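Local coordinates for protein serpin B3 (PDB 4ZK3) that probably inhibits proteases as a member of the serpin family and forms the compact, aggregating Pso p27 of psoriasis, at residues 370-375 against 379-384. Numbering follows the deposited sequence.
Sequences LFFIRQ and NSILFY
I373 is gripped twice by the partner strand: its N donates to F383 O and its O accepts from L382 N, both at 2.9 Å. Q375 N reaches S380 O at 2.9 Å, and S380 N returns a longer bond of 3.2 Å to Q375 O. These make four backbone hydrogen bonds between 370-375 and 379-384. S380 O also receives a CA-H...O contact from R374 CA. L382 and F383 both lie opposite I373, a classic beta bulge. N379 and S380 both face Q375, a G1 bulge beside the turn.

The two strands form the C-terminal antiparallel hairpin of serpin beta-sheet B, its strands 4 and 5. Strand 241-248, strand 3 of that sheet, pairs with the other edge of 370-375, and helix 4-19 packs on the face bearing I381 and Y384.

On that face the F372 ring meets both I381 and Y384. CD1 of I381 sits over one ring face, 4.0 Å from the centroid of the F372 ring, as a CH-pi contact. The Y384 ring is nearly parallel to it, planes 18° apart, but is displaced beyond the rim with little overlap. F372 CB meets Y384 CD2. With CG of Y384 anti to the backbone N, chi1 of -171° sends the ring out from the sheet, leaning back towards L370, and OH lies 3.9 Å from L370 CD1. F371 O lies over one face of the Y384 ring, toward its rim.

On the other face I373 and F383 lie side by side, with CD1 of I373 4.1 Å from CD2 of F383. Both side chains also touch A343 of strand 340-351.

R374 CD contacts N379 OD1 at 3.7 Å. R374 NH1 hydrogen-bonds to T270 O and R374 NE to N376 OD1.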
loop_
_atom_site.group_PDB
_atom_site.type_symbol
_atom_site.label_atom_id
_atom_site.label_comp_id
_atom_site.label_asym_id
_atom_site.label_seq_id
_atom_site.Cartn_x
_atom_site.Cartn_y
_atom_site.Cartn_z
ATOM N N LEU A 370 -8.533 11.392 5.245
ATOM C CA LEU A 370 -8.124 10.133 4.627
ATOM C C LEU A 370 -7.929 10.271 3.120
ATOM O O LEU A 370 -8.545 11.106 2.480
ATOM C CB LEU A 370 -9.109 9.028 4.924
ATOM C CG LEU A 370 -9.470 8.891 6.403
ATOM C CD1 LEU A 370 -10.798 8.120 6.561
ATOM C CD2 LEU A 370 -8.380 8.235 7.227
ATOM N N PHE A 371 -6.987 9.539 2.541
ATOM C CA PHE A 371 -6.812 9.684 1.125
ATOM C C PHE A 371 -6.323 8.353 0.605
ATOM O O PHE A 371 -5.722 7.529 1.361
ATOM C CB PHE A 371 -5.872 10.866 0.803
ATOM C CG PHE A 371 -4.451 10.662 1.308
ATOM C CD1 PHE A 371 -4.117 10.936 2.638
ATOM C CD2 PHE A 371 -3.445 10.205 0.464
ATOM C CE1 PHE A 371 -2.835 10.725 3.144
ATOM C CE2 PHE A 371 -2.143 9.966 0.973
ATOM C CZ PHE A 371 -1.854 10.217 2.328
ATOM N N PHE A 372 -6.536 8.130 -0.679
ATOM C CA PHE A 372 -5.991 6.943 -1.328
ATOM C C PHE A 372 -5.848 7.144 -2.805
ATOM O O PHE A 372 -6.469 8.053 -3.377
ATOM C CB PHE A 372 -6.793 5.686 -0.987
ATOM C CG PHE A 372 -8.203 5.681 -1.478
ATOM C CD1 PHE A 372 -8.509 5.203 -2.740
ATOM C CD2 PHE A 372 -9.245 6.089 -0.638
ATOM C CE1 PHE A 372 -9.832 5.154 -3.154
ATOM C CE2 PHE A 372 -10.569 6.066 -1.048
ATOM C CZ PHE A 372 -10.878 5.566 -2.309
ATOM N N ILE A 373 -4.973 6.314 -3.390
ATOM C CA ILE A 373 -4.708 6.332 -4.804
ATOM C C ILE A 373 -5.264 5.037 -5.380
ATOM O O ILE A 373 -4.872 3.942 -4.984
ATOM C CB ILE A 373 -3.221 6.519 -5.122
ATOM C CG1 ILE A 373 -2.735 7.906 -4.649
ATOM C CG2 ILE A 373 -2.960 6.350 -6.625
ATOM C CD1 ILE A 373 -1.231 8.026 -4.572
ATOM N N ARG A 374 -6.137 5.188 -6.359
ATOM C CA ARG A 374 -6.880 4.123 -6.976
ATOM C C ARG A 374 -6.574 4.010 -8.462
ATOM O O ARG A 374 -6.555 5.018 -9.173
ATOM C CB ARG A 374 -8.365 4.426 -6.816
ATOM C CG ARG A 374 -9.307 3.329 -7.334
ATOM C CD ARG A 374 -10.780 3.740 -7.074
ATOM N NE ARG A 374 -11.180 4.876 -7.930
ATOM C CZ ARG A 374 -12.228 5.690 -7.704
ATOM N NH1 ARG A 374 -13.045 5.522 -6.657
ATOM N NH2 ARG A 374 -12.481 6.678 -8.565
ATOM N N GLN A 375 -6.434 2.770 -8.933
ATOM C CA GLN A 375 -6.391 2.465 -10.390
ATOM C C GLN A 375 -7.849 2.292 -10.853
ATOM O O GLN A 375 -8.597 1.435 -10.357
ATOM C CB GLN A 375 -5.450 1.334 -10.698
ATOM C CG GLN A 375 -5.915 0.295 -11.691
ATOM C CD GLN A 375 -5.282 0.400 -13.011
ATOM O OE1 GLN A 375 -4.065 0.440 -13.131
ATOM N NE2 GLN A 375 -6.096 0.392 -14.030
ATOM N N ASN A 379 -10.403 -0.827 -10.418
ATOM C CA ASN A 379 -10.895 -0.462 -9.088
ATOM C C ASN A 379 -10.022 -0.878 -7.836
ATOM O O ASN A 379 -10.521 -1.299 -6.754
ATOM C CB ASN A 379 -12.314 -0.979 -8.967
ATOM C CG ASN A 379 -13.150 -0.112 -8.059
ATOM O OD1 ASN A 379 -13.167 1.115 -8.160
ATOM N ND2 ASN A 379 -13.864 -0.754 -7.166
ATOM N N SER A 380 -8.726 -0.798 -8.004
ATOM C CA SER A 380 -7.785 -1.280 -7.012
ATOM C C SER A 380 -7.186 -0.123 -6.231
ATOM O O SER A 380 -6.733 0.864 -6.828
ATOM C CB SER A 380 -6.668 -2.037 -7.698
ATOM O OG SER A 380 -7.251 -3.130 -8.352
ATOM N N ILE A 381 -7.143 -0.254 -4.915
ATOM C CA ILE A 381 -6.531 0.784 -4.082
ATOM C C ILE A 381 -5.088 0.395 -3.891
ATOM O O ILE A 381 -4.773 -0.622 -3.242
ATOM C CB ILE A 381 -7.314 0.984 -2.795
ATOM C CG1 ILE A 381 -8.785 1.373 -3.161
ATOM C CG2 ILE A 381 -6.658 2.105 -1.976
ATOM C CD1 ILE A 381 -9.652 1.588 -1.919
ATOM N N LEU A 382 -4.215 1.163 -4.529
ATOM C CA LEU A 382 -2.774 0.886 -4.521
ATOM C C LEU A 382 -2.080 1.402 -3.248
ATOM O O LEU A 382 -1.080 0.792 -2.803
ATOM C CB LEU A 382 -2.125 1.535 -5.742
ATOM C CG LEU A 382 -2.690 1.076 -7.109
ATOM C CD1 LEU A 382 -2.116 1.875 -8.245
ATOM C CD2 LEU A 382 -2.613 -0.381 -7.391
ATOM N N PHE A 383 -2.577 2.534 -2.738
ATOM C CA PHE A 383 -1.976 3.204 -1.598
ATOM C C PHE A 383 -3.105 3.833 -0.809
ATOM O O PHE A 383 -4.106 4.318 -1.402
ATOM C CB PHE A 383 -1.021 4.370 -1.985
ATOM C CG PHE A 383 0.159 3.981 -2.891
ATOM C CD1 PHE A 383 1.380 3.549 -2.367
ATOM C CD2 PHE A 383 0.018 4.107 -4.289
ATOM C CE1 PHE A 383 2.451 3.262 -3.232
ATOM C CE2 PHE A 383 1.052 3.760 -5.153
ATOM C CZ PHE A 383 2.280 3.345 -4.623
ATOM N N TYR A 384 -2.933 3.845 0.524
ATOM C CA TYR A 384 -3.976 4.341 1.435
ATOM C C TYR A 384 -3.322 5.010 2.624
ATOM O O TYR A 384 -2.292 4.561 3.099
ATOM C CB TYR A 384 -4.887 3.184 1.929
ATOM C CG TYR A 384 -6.100 3.611 2.699
ATOM C CD1 TYR A 384 -6.056 3.805 4.060
ATOM C CD2 TYR A 384 -7.314 3.867 2.039
ATOM C CE1 TYR A 384 -7.181 4.177 4.755
ATOM C CE2 TYR A 384 -8.443 4.283 2.728
ATOM C CZ TYR A 384 -8.354 4.479 4.075
ATOM O OH TYR A 384 -9.473 4.848 4.790
#